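Local coordinates for protein dihydropteroate synthase (Anaplasma phagocytophilum, PDB 6UCZ) that probably catalyses the condensation of 6-hydroxymethyl-7,8-dihydropterin diphosphate with p-aminobenzoate to form dihydropteroate in folate synthesis, at residues 170-181 and 216-226; 28-36 and 266-276. All blocks are in the same frame, centred on the assembly; numbering follows the deposited sequence.

Contact 1 of 2, residues 170-181 and 216-226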
loop_
_atom_site.group_PDB
_atom_site.type_symbol
_atom_site.label_atom_id
_atom_site.label_comp_id
_atom_site.label_asym_id
_atom_site.label_seq_id
_atom_site.Cartn_x
_atom_site.Cartn_y
_atom_site.Cartn_z
ATOM N N TYR A 170 -5.525 -18.432 -4.103
ATOM C CA TYR A 170 -5.888 -18.662 -5.494
ATOM C C TYR A 170 -5.160 -19.882 -6.035
ATOM O O TYR A 170 -3.972 -20.077 -5.781
ATOM C CB TYR A 170 -5.538 -17.449 -6.377
ATOM C CG TYR A 170 -5.876 -17.708 -7.836
ATOM C CD1 TYR A 170 -7.164 -17.482 -8.316
ATOM C CD2 TYR A 170 -4.922 -18.231 -8.726
ATOM C CE1 TYR A 170 -7.502 -17.744 -9.631
ATOM C CE2 TYR A 170 -5.252 -18.502 -10.050
ATOM C CZ TYR A 170 -6.551 -18.254 -10.492
ATOM O OH TYR A 170 -6.917 -18.511 -11.792
ATOM N N VAL A 171 -5.897 -20.696 -6.787
ATOM C CA VAL A 171 -5.393 -21.860 -7.503
ATOM C C VAL A 171 -5.976 -21.806 -8.909
ATOM O O VAL A 171 -7.122 -21.385 -9.093
ATOM C CB VAL A 171 -5.775 -23.190 -6.805
ATOM C CG1 VAL A 171 -5.198 -23.258 -5.398
ATOM C CG2 VAL A 171 -7.269 -23.347 -6.750
ATOM N N GLY A 172 -5.181 -22.173 -9.909
ATOM C CA GLY A 172 -5.656 -22.129 -11.275
ATOM C C GLY A 172 -4.715 -21.340 -12.162
ATOM O O GLY A 172 -3.559 -21.093 -11.806
ATOM N N GLN A 173 -5.230 -20.943 -13.328
ATOM C CA GLN A 173 -4.415 -20.267 -14.337
ATOM C C GLN A 173 -4.038 -18.864 -13.882
ATOM O O GLN A 173 -4.901 -18.115 -13.406
ATOM C CB GLN A 173 -5.162 -20.192 -15.666
ATOM C CG GLN A 173 -5.460 -21.550 -16.244
ATOM C CD GLN A 173 -4.194 -22.347 -16.443
ATOM O OE1 GLN A 173 -3.183 -21.818 -16.908
ATOM N NE2 GLN A 173 -4.226 -23.618 -16.061
ATOM N N PRO A 174 -2.768 -18.475 -14.009
ATOM C CA PRO A 174 -2.370 -17.134 -13.562
ATOM C C PRO A 174 -3.072 -16.007 -14.302
ATOM O O PRO A 174 -3.379 -14.981 -13.690
ATOM C CB PRO A 174 -0.852 -17.128 -13.797
ATOM C CG PRO A 174 -0.630 -18.167 -14.851
ATOM C CD PRO A 174 -1.638 -19.234 -14.573
ATOM N N GLU A 175 -3.294 -16.139 -15.611
ATOM C CA GLU A 175 -4.005 -15.093 -16.341
ATOM C C GLU A 175 -5.408 -14.876 -15.769
ATOM O O GLU A 175 -5.871 -13.734 -15.653
ATOM C CB GLU A 175 -4.083 -15.445 -17.826
ATOM C CG GLU A 175 -4.736 -14.366 -18.684
ATOM C CD GLU A 175 -4.911 -14.790 -20.132
ATOM O OE1 GLU A 175 -4.742 -15.992 -20.429
ATOM O OE2 GLU A 175 -5.218 -13.921 -20.975
ATOM N N GLN A 176 -6.103 -15.960 -15.412
ATOM C CA GLN A 176 -7.439 -15.806 -14.851
ATOM C C GLN A 176 -7.397 -15.088 -13.506
ATOM O O GLN A 176 -8.304 -14.304 -13.200
ATOM C CB GLN A 176 -8.120 -17.174 -14.714
ATOM C CG GLN A 176 -9.516 -17.108 -14.085
ATOM C CD GLN A 176 -10.016 -18.469 -13.629
ATOM O OE1 GLN A 176 -9.544 -19.506 -14.099
ATOM N NE2 GLN A 176 -10.972 -18.471 -12.702
ATOM N N LEU A 177 -6.347 -15.310 -12.705
ATOM C CA LEU A 177 -6.197 -14.548 -11.466
ATOM C C LEU A 177 -6.103 -13.048 -11.736
ATOM O O LEU A 177 -6.725 -12.240 -11.030
ATOM C CB LEU A 177 -4.969 -15.019 -10.686
ATOM C CG LEU A 177 -4.586 -14.099 -9.514
ATOM C CD1 LEU A 177 -5.645 -14.110 -8.401
ATOM C CD2 LEU A 177 -3.247 -14.500 -8.937
ATOM N N LEU A 178 -5.315 -12.654 -12.738
ATOM C CA LEU A 178 -5.172 -11.233 -13.039
ATOM C C LEU A 178 -6.495 -10.642 -13.509
ATOM O O LEU A 178 -6.845 -9.517 -13.138
ATOM C CB LEU A 178 -4.090 -11.028 -14.097
ATOM C CG LEU A 178 -3.686 -9.585 -14.429
ATOM C CD1 LEU A 178 -3.515 -8.757 -13.175
ATOM C CD2 LEU A 178 -2.391 -9.597 -15.216
ATOM N N ASN A 179 -7.239 -11.392 -14.328
ATOM C CA ASN A 179 -8.559 -10.947 -14.759
ATOM C C ASN A 179 -9.503 -10.789 -13.577
ATOM O O ASN A 179 -10.317 -9.862 -13.550
ATOM C CB ASN A 179 -9.145 -11.919 -15.776
ATOM C CG ASN A 179 -8.436 -11.862 -17.110
ATOM O OD1 ASN A 179 -7.769 -10.879 -17.427
ATOM N ND2 ASN A 179 -8.570 -12.923 -17.896
ATOM N N GLU A 180 -9.435 -11.705 -12.606
ATOM C CA GLU A 180 -10.295 -11.607 -11.427
ATOM C C GLU A 180 -9.935 -10.400 -10.576
ATOM O O GLU A 180 -10.825 -9.704 -10.063
ATOM C CB GLU A 180 -10.207 -12.883 -10.591
ATOM C CG GLU A 180 -10.904 -14.102 -11.190
ATOM C CD GLU A 180 -10.829 -15.306 -10.266
ATOM O OE1 GLU A 180 -10.437 -15.122 -9.086
ATOM O OE2 GLU A 180 -11.163 -16.427 -10.713
ATOM N N ILE A 181 -8.636 -10.150 -10.389
ATOM C CA ILE A 181 -8.214 -8.988 -9.613
ATOM C C ILE A 181 -8.736 -7.714 -10.258
ATOM O O ILE A 181 -9.239 -6.816 -9.575
ATOM C CB ILE A 181 -6.679 -8.951 -9.484
ATOM C CG1 ILE A 181 -6.167 -10.068 -8.573
ATOM C CG2 ILE A 181 -6.194 -7.553 -9.005
ATOM C CD1 ILE A 181 -4.655 -10.241 -8.639
ATOM N N TYR A 216 2.249 -16.776 -8.166
ATOM C CA TYR A 216 1.216 -15.873 -8.660
ATOM C C TYR A 216 1.589 -14.415 -8.424
ATOM O O TYR A 216 1.293 -13.556 -9.260
ATOM C CB TYR A 216 -0.135 -16.190 -8.009
ATOM C CG TYR A 216 -0.667 -17.559 -8.371
ATOM C CD1 TYR A 216 -1.113 -17.843 -9.659
ATOM C CD2 TYR A 216 -0.735 -18.567 -7.417
ATOM C CE1 TYR A 216 -1.598 -19.124 -9.992
ATOM C CE2 TYR A 216 -1.217 -19.830 -7.733
ATOM C CZ TYR A 216 -1.652 -20.108 -9.016
ATOM O OH TYR A 216 -2.142 -21.380 -9.305
ATOM N N SER A 217 2.212 -14.109 -7.277
ATOM C CA SER A 217 2.623 -12.733 -7.005
ATOM C C SER A 217 3.681 -12.263 -7.991
ATOM O O SER A 217 3.663 -11.103 -8.414
ATOM C CB SER A 217 3.140 -12.595 -5.575
ATOM O OG SER A 217 2.067 -12.687 -4.647
ATOM N N TRP A 218 4.612 -13.146 -8.377
ATOM C CA TRP A 218 5.573 -12.772 -9.414
ATOM C C TRP A 218 4.880 -12.565 -10.754
ATOM O O TRP A 218 5.220 -11.636 -11.498
ATOM C CB TRP A 218 6.686 -13.835 -9.537
ATOM C CG TRP A 218 7.686 -13.697 -8.447
ATOM C CD1 TRP A 218 7.784 -14.446 -7.305
ATOM C CD2 TRP A 218 8.715 -12.714 -8.375
ATOM N NE1 TRP A 218 8.810 -13.976 -6.522
ATOM C CE2 TRP A 218 9.399 -12.912 -7.157
ATOM C CE3 TRP A 218 9.120 -11.668 -9.219
ATOM C CZ2 TRP A 218 10.472 -12.113 -6.768
ATOM C CZ3 TRP A 218 10.187 -10.872 -8.827
ATOM C CH2 TRP A 218 10.851 -11.100 -7.617
ATOM N N TYR A 219 3.921 -13.437 -11.087
ATOM C CA TYR A 219 3.182 -13.287 -12.339
ATOM C C TYR A 219 2.509 -11.922 -12.421
ATOM O O TYR A 219 2.536 -11.268 -13.471
ATOM C CB TYR A 219 2.147 -14.410 -12.480
ATOM C CG TYR A 219 1.342 -14.349 -13.764
ATOM C CD1 TYR A 219 0.175 -13.591 -13.850
ATOM C CD2 TYR A 219 1.760 -15.037 -14.896
ATOM C CE1 TYR A 219 -0.561 -13.534 -15.038
ATOM C CE2 TYR A 219 1.034 -14.992 -16.080
ATOM C CZ TYR A 219 -0.123 -14.237 -16.144
ATOM O OH TYR A 219 -0.837 -14.196 -17.323
ATOM N N ILE A 220 1.888 -11.483 -11.325
ATOM C CA ILE A 220 1.208 -10.190 -11.309
ATOM C C ILE A 220 2.215 -9.056 -11.489
ATOM O O ILE A 220 2.015 -8.139 -12.295
ATOM C CB ILE A 220 0.424 -10.017 -9.996
ATOM C CG1 ILE A 220 -0.684 -11.078 -9.861
ATOM C CG2 ILE A 220 -0.123 -8.587 -9.893
ATOM C CD1 ILE A 220 -1.657 -11.080 -11.004
ATOM N N ALA A 221 3.295 -9.083 -10.707
ATOM C CA ALA A 221 4.340 -8.071 -10.846
ATOM C C ALA A 221 4.849 -8.010 -12.284
ATOM O O ALA A 221 4.940 -6.928 -12.879
ATOM C CB ALA A 221 5.488 -8.367 -9.875
ATOM N N LYS A 222 5.144 -9.176 -12.879
ATOM C CA LYS A 222 5.660 -9.187 -14.246
ATOM C C LYS A 222 4.672 -8.560 -15.214
ATOM O O LYS A 222 5.075 -7.914 -16.190
ATOM C CB LYS A 222 5.990 -10.620 -14.681
ATOM C CG LYS A 222 5.983 -10.836 -16.188
ATOM C CD LYS A 222 6.372 -12.255 -16.584
ATOM C CE LYS A 222 5.371 -13.288 -16.079
ATOM N NZ LYS A 222 5.657 -14.660 -16.615
ATOM N N ASN A 223 3.375 -8.725 -14.958
ATOM C CA ASN A 223 2.342 -8.254 -15.869
ATOM C C ASN A 223 1.622 -7.019 -15.332
ATOM O O ASN A 223 0.464 -6.773 -15.675
ATOM C CB ASN A 223 1.345 -9.377 -16.166
ATOM C CG ASN A 223 1.928 -10.450 -17.073
ATOM O OD1 ASN A 223 2.232 -11.567 -16.645
ATOM N ND2 ASN A 223 2.087 -10.107 -18.334
ATOM N N ILE A 224 2.309 -6.216 -14.511
ATOM C CA ILE A 224 1.670 -5.071 -13.874
ATOM C C ILE A 224 1.184 -4.059 -14.907
ATOM O O ILE A 224 0.268 -3.277 -14.628
ATOM C CB ILE A 224 2.640 -4.425 -12.852
ATOM C CG1 ILE A 224 1.874 -3.524 -11.879
ATOM C CG2 ILE A 224 3.754 -3.638 -13.562
ATOM C CD1 ILE A 224 0.954 -4.292 -10.941
ATOM N N GLY A 225 1.778 -4.056 -16.103
ATOM C CA GLY A 225 1.315 -3.176 -17.166
ATOM C C GLY A 225 -0.134 -3.402 -17.560
ATOM O O GLY A 225 -0.810 -2.468 -18.002
ATOM N N LYS A 226 -0.621 -4.646 -17.454
ATOM C CA LYS A 226 -2.026 -4.908 -17.756
ATOM C C LYS A 226 -2.954 -4.222 -16.756
ATOM O O LYS A 226 -4.029 -3.739 -17.131
ATOM C CB LYS A 226 -2.297 -6.410 -17.806
ATOM C CG LYS A 226 -3.708 -6.731 -18.287
ATOM C CD LYS A 226 -3.942 -8.222 -18.462
ATOM C CE LYS A 226 -5.406 -8.518 -18.765
ATOM N NZ LYS A 226 -5.610 -9.938 -19.165
#

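Contact 2 of 2, residues 28-36 and 266-276. With PMM (pterin-6-yl-methyl-monophosphate), chain C.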
loop_
_atom_site.group_PDB
_atom_site.type_symbol
_atom_site.label_atom_id
_atom_site.label_comp_id
_atom_site.label_asym_id
_atom_site.label_seq_id
_atom_site.Cartn_x
_atom_site.Cartn_y
_atom_site.Cartn_z
ATOM N N VAL A 28 10.467 8.804 -14.981
ATOM C CA VAL A 28 9.778 7.867 -14.099
ATOM C C VAL A 28 9.309 8.596 -12.833
ATOM O O VAL A 28 10.099 8.901 -11.936
ATOM C CB VAL A 28 10.701 6.663 -13.757
ATOM C CG1 VAL A 28 10.106 5.801 -12.659
ATOM C CG2 VAL A 28 10.998 5.838 -15.007
ATOM N N THR A 29 8.006 8.860 -12.773
ATOM C CA THR A 29 7.371 9.616 -11.697
ATOM C C THR A 29 7.026 8.767 -10.471
ATOM O O THR A 29 6.165 9.175 -9.684
ATOM C CB THR A 29 6.121 10.321 -12.223
ATOM O OG1 THR A 29 5.529 9.529 -13.260
ATOM C CG2 THR A 29 6.490 11.698 -12.776
ATOM N N THR A 30 7.653 7.605 -10.302
ATOM C CA THR A 30 7.281 6.675 -9.237
ATOM C C THR A 30 7.540 7.285 -7.867
ATOM O O THR A 30 8.619 7.826 -7.610
ATOM C CB THR A 30 8.075 5.377 -9.396
ATOM O OG1 THR A 30 7.783 4.802 -10.670
ATOM C CG2 THR A 30 7.773 4.399 -8.297
ATOM N N LYS A 31 6.530 7.230 -6.993
ATOM C CA LYS A 31 6.653 7.767 -5.647
ATOM C C LYS A 31 7.000 6.669 -4.644
ATOM O O LYS A 31 6.522 5.541 -4.757
ATOM C CB LYS A 31 5.357 8.471 -5.229
ATOM C CG LYS A 31 5.141 9.801 -5.961
ATOM C CD LYS A 31 3.892 10.503 -5.445
ATOM C CE LYS A 31 3.646 11.847 -6.137
ATOM N NZ LYS A 31 4.721 12.853 -5.903
ATOM N N ILE A 32 7.838 7.018 -3.666
ATOM C CA ILE A 32 8.250 6.106 -2.607
ATOM C C ILE A 32 7.291 6.254 -1.434
ATOM O O ILE A 32 7.188 7.334 -0.837
ATOM C CB ILE A 32 9.688 6.387 -2.153
ATOM C CG1 ILE A 32 10.665 6.284 -3.330
ATOM C CG2 ILE A 32 10.072 5.413 -1.044
ATOM C CD1 ILE A 32 12.071 6.709 -2.980
ATOM N N VAL A 33 6.611 5.165 -1.088
ATOM C CA VAL A 33 5.710 5.124 0.058
ATOM C C VAL A 33 6.436 4.346 1.150
ATOM O O VAL A 33 6.520 3.110 1.107
ATOM C CB VAL A 33 4.370 4.485 -0.309
ATOM C CG1 VAL A 33 3.429 4.452 0.896
ATOM C CG2 VAL A 33 3.744 5.221 -1.488
ATOM N N GLY A 34 6.957 5.072 2.136
ATOM C CA GLY A 34 7.684 4.440 3.224
ATOM C C GLY A 34 6.735 3.850 4.256
ATOM O O GLY A 34 5.791 4.511 4.704
ATOM N N ILE A 35 7.014 2.615 4.660
ATOM C CA ILE A 35 6.155 1.887 5.586
ATOM C C ILE A 35 6.521 2.271 7.013
ATOM O O ILE A 35 7.685 2.172 7.422
ATOM C CB ILE A 35 6.283 0.370 5.372
ATOM C CG1 ILE A 35 5.771 -0.028 3.989
ATOM C CG2 ILE A 35 5.562 -0.411 6.484
ATOM C CD1 ILE A 35 6.181 -1.453 3.581
ATOM N N LEU A 36 5.515 2.679 7.781
ATOM C CA LEU A 36 5.670 3.042 9.181
ATOM C C LEU A 36 4.649 2.211 9.956
ATOM O O LEU A 36 3.461 2.545 10.009
ATOM C CB LEU A 36 5.470 4.543 9.387
ATOM C CG LEU A 36 5.588 5.014 10.834
ATOM C CD1 LEU A 36 6.777 4.404 11.523
ATOM C CD2 LEU A 36 5.679 6.523 10.868
ATOM N N ALA A 266 9.480 0.319 -11.289
ATOM C CA ALA A 266 9.617 1.722 -11.681
ATOM C C ALA A 266 9.702 1.864 -13.199
ATOM O O ALA A 266 9.102 2.778 -13.778
ATOM C CB ALA A 266 10.846 2.343 -11.004
ATOM N N GLN A 267 10.401 0.936 -13.871
ATOM C CA GLN A 267 10.475 0.978 -15.327
ATOM C C GLN A 267 9.114 0.783 -15.989
ATOM O O GLN A 267 8.888 1.300 -17.090
ATOM C CB GLN A 267 11.461 -0.076 -15.826
ATOM C CG GLN A 267 12.883 0.242 -15.467
ATOM C CD GLN A 267 13.853 -0.766 -16.024
ATOM O OE1 GLN A 267 14.120 -1.808 -15.420
ATOM N NE2 GLN A 267 14.385 -0.465 -17.196
ATOM N N GLN A 268 8.206 0.031 -15.355
ATOM C CA GLN A 268 6.837 -0.148 -15.821
ATOM C C GLN A 268 5.929 1.035 -15.470
ATOM O O GLN A 268 4.706 0.927 -15.641
ATOM C CB GLN A 268 6.247 -1.431 -15.228
ATOM C CG GLN A 268 7.118 -2.666 -15.403
ATOM C CD GLN A 268 7.428 -2.978 -16.844
ATOM O OE1 GLN A 268 6.538 -2.996 -17.695
ATOM N NE2 GLN A 268 8.698 -3.228 -17.129
ATOM N N GLN A 269 6.490 2.122 -14.933
ATOM C CA GLN A 269 5.748 3.331 -14.555
ATOM C C GLN A 269 4.721 3.074 -13.457
ATOM O O GLN A 269 3.685 3.744 -13.406
ATOM C CB GLN A 269 5.064 3.991 -15.763
ATOM C CG GLN A 269 6.021 4.380 -16.881
ATOM C CD GLN A 269 7.177 5.229 -16.378
ATOM O OE1 GLN A 269 8.343 4.856 -16.519
ATOM N NE2 GLN A 269 6.858 6.374 -15.779
ATOM N N VAL A 270 5.012 2.132 -12.556
ATOM C CA VAL A 270 4.167 1.954 -11.381
ATOM C C VAL A 270 4.222 3.230 -10.554
ATOM O O VAL A 270 5.298 3.791 -10.321
ATOM C CB VAL A 270 4.606 0.723 -10.573
ATOM C CG1 VAL A 270 3.848 0.681 -9.238
ATOM C CG2 VAL A 270 4.353 -0.550 -11.389
ATOM N N ASP A 271 3.051 3.714 -10.129
ATOM C CA ASP A 271 2.992 5.074 -9.600
ATOM C C ASP A 271 3.428 5.154 -8.145
ATOM O O ASP A 271 3.964 6.185 -7.722
ATOM C CB ASP A 271 1.582 5.634 -9.778
ATOM C CG ASP A 271 1.094 5.521 -11.214
ATOM O OD1 ASP A 271 0.830 4.380 -11.657
ATOM O OD2 ASP A 271 0.969 6.563 -11.896
ATOM N N PHE A 272 3.234 4.086 -7.376
ATOM C CA PHE A 272 3.599 4.080 -5.964
ATOM C C PHE A 272 4.246 2.750 -5.622
ATOM O O PHE A 272 3.707 1.695 -5.971
ATOM C CB PHE A 272 2.367 4.289 -5.062
ATOM C CG PHE A 272 1.657 5.600 -5.277
ATOM C CD1 PHE A 272 0.661 5.723 -6.231
ATOM C CD2 PHE A 272 1.981 6.702 -4.516
ATOM C CE1 PHE A 272 0.008 6.929 -6.419
ATOM C CE2 PHE A 272 1.336 7.910 -4.697
ATOM C CZ PHE A 272 0.351 8.026 -5.653
ATOM N N LEU A 273 5.353 2.793 -4.879
ATOM C CA LEU A 273 5.977 1.589 -4.335
ATOM C C LEU A 273 5.954 1.677 -2.817
ATOM O O LEU A 273 6.486 2.629 -2.245
ATOM C CB LEU A 273 7.416 1.425 -4.831
ATOM C CG LEU A 273 7.608 1.238 -6.327
ATOM C CD1 LEU A 273 9.099 1.071 -6.646
ATOM C CD2 LEU A 273 6.804 0.008 -6.789
ATOM N N ARG A 274 5.338 0.687 -2.171
ATOM C CA ARG A 274 5.206 0.650 -0.719
ATOM C C ARG A 274 6.323 -0.232 -0.174
ATOM O O ARG A 274 6.320 -1.453 -0.393
ATOM C CB ARG A 274 3.813 0.134 -0.343
ATOM C CG ARG A 274 3.488 0.180 1.129
ATOM C CD ARG A 274 2.072 -0.401 1.429
ATOM N NE ARG A 274 1.833 -0.376 2.869
ATOM C CZ ARG A 274 2.230 -1.326 3.714
ATOM N NH1 ARG A 274 2.866 -2.403 3.261
ATOM N NH2 ARG A 274 1.993 -1.200 5.011
ATOM N N VAL A 275 7.293 0.382 0.505
ATOM C CA VAL A 275 8.575 -0.260 0.764
ATOM C C VAL A 275 9.025 0.022 2.187
ATOM O O VAL A 275 8.654 1.035 2.793
ATOM C CB VAL A 275 9.667 0.218 -0.233
ATOM C CG1 VAL A 275 9.326 -0.221 -1.643
ATOM C CG2 VAL A 275 9.845 1.757 -0.137
ATOM N N HIS A 276 9.853 -0.886 2.713
ATOM C CA HIS A 276 10.492 -0.662 4.008
ATOM C C HIS A 276 11.752 0.191 3.869
ATOM O O HIS A 276 11.957 1.139 4.635
ATOM C CB HIS A 276 10.820 -2.003 4.673
ATOM C CG HIS A 276 9.613 -2.863 4.920
ATOM N ND1 HIS A 276 9.084 -3.703 3.962
ATOM C CD2 HIS A 276 8.819 -2.990 6.009
ATOM C CE1 HIS A 276 8.027 -4.323 4.456
ATOM N NE2 HIS A 276 7.840 -3.902 5.696
HETATM N N5 PMM C . 0.769 -4.886 2.300
HETATM C C6 PMM C . 0.656 -4.854 3.632
HETATM C C7 PMM C . -0.048 -3.846 4.264
HETATM N N8 PMM C . -0.673 -2.851 3.624
HETATM N N1 PMM C . -1.182 -1.852 1.638
HETATM C C2 PMM C . -1.119 -1.833 0.312
HETATM N N2 PMM C . -1.740 -0.864 -0.370
HETATM N N3 PMM C . -0.451 -2.779 -0.419
HETATM C C4 PMM C . 0.217 -3.859 0.110
HETATM O O4 PMM C . 0.772 -4.684 -0.616
HETATM C C4A PMM C . 0.170 -3.920 1.586
HETATM C C8A PMM C . -0.553 -2.891 2.292
HETATM C C9 PMM C . 1.288 -6.005 4.375
HETATM O O10 PMM C . 2.723 -5.880 4.312
HETATM P PA PMM C . 3.616 -5.473 5.599
HETATM O O1P PMM C . 5.067 -5.682 5.133
HETATM O O2P PMM C . 3.346 -6.502 6.688
HETATM O O3P PMM C . 3.314 -4.072 6.014
HETATM O O HOH W 1 3.079 9.194 -8.413
HETATM O O HOH W 2 4.190 7.440 -13.982
HETATM O O HOH W 3 10.142 1.204 7.017
#

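Contact 1 of 2, residues 170-181 and 216-226
Tyr216 meets Tyr170 in a T-shaped stack: the CD2 edge of Tyr170 points at the face of Tyr216, with centroids 5.1 Å apart and planes at 88°. The phenol of Tyr216 reaches past this edge and donates from OH to Gly172 O (2.9 Å), in the carbonyl plane on a lone pair. Beside it, Pro174 CB sits squarely over the Tyr219 ring, 3.4 Å from its centroid, a CH-pi contact. With CG anti to the backbone N (chi1 -179°), Tyr219 lies across the start of helix 174-181, its OH 3.4 Å from Glu175 CA. Deeper in, Ile220 CD1 packs against Leu178 CD1 (3.7 Å) and Ile181 CD1, while Leu177 CD2 touches Tyr216 CB. At the outer end the extended chain of Lys226 passes Leu178 CD2, and its NZ donates to a lone pair of Asn179 OD1 (2.9 Å).

The second shell fixes the Tyr170 ring. Leu177 CB covers one face, and Tyr170 OH donates to Gln173 O (2.6 Å), the N-cap carbonyl that also accepts from Leu177 N. Helices 174-181 and 216-222 cross at -67°, joining consecutive helices of the barrel's outer layer, with Phe160 against Leu177 and Pro206, just after strand 202-205, against Ile220.

Contact 2 of 2, residues 28-36 and 266-276
Lys31 N to Asp271 O begins a run of five backbone hydrogen bonds between 28-36 and 266-276, ending with Ile35 N to Val275 O (2.9 Å). CA-H...O contacts run between them, such as Arg274 CA to Val33 O at 3.3 Å. Before the strands, Thr30 OG1 donates to Val270 O (2.7 Å), nearly in line with the carbonyl; its chi1 of -60° sets OG1 beside the backbone N and leaves CG2 to pack on Leu273. A Schellman motif with Gln269 as C-prime residue ends helix 255-267 and turns the chain into this pairing.

Parallel strands 31-37 and 272-275, the first and last along the chain, lie side by side in the sheet, so their pairing closes the TIM barrel of dihydropteroate synthases. Apolar contacts follow the alternation of the strands: Ile32 CG2 meets Val275 CG2 on the side covered by helix 278-290, whereas Val33 CG2 lies at the edge of the Phe272 ring.

Bound pterin-6-yl-methyl-monophosphate is met at the C-terminal end of strand 272-275. The Arg274 guanidinium is sandwiched between Ile35 and the pterin, whose N8 lies 3.3 Å above its plane, and NH1 donates to phosphate O3P (3.3 Å); Asp71 and Asp114 hold NE and NH2 in salt bridges. Ile35 CD1 covers the His276 ring, 3.6 Å from its centroid. Phosphate O1P lies in that ring's plane at its edge, 3.3 Å from His276 CE1, while ND1 bonds to Ser239.

How the contacts relate
Contact 2 belongs to the buried core, where two strands pair in the barrel wall; contact 1 lies farther out, partly buried, between helices of the outer layer. Their chemistry follows this difference. In 28-36 and 266-276 a backbone ladder dominates and side chains from the end of 266-276 reach the ligand, whereas in 170-181 and 216-226 aromatic and aliphatic side chains do most of the work, with one polar tie to a loop carbonyl and another at the solvent-facing margin. No strand or helix is common to both, and their centres are 20 Å apart, yet they touch: Ile224 CG2 packs on Gln268 CB and Val270 CG2.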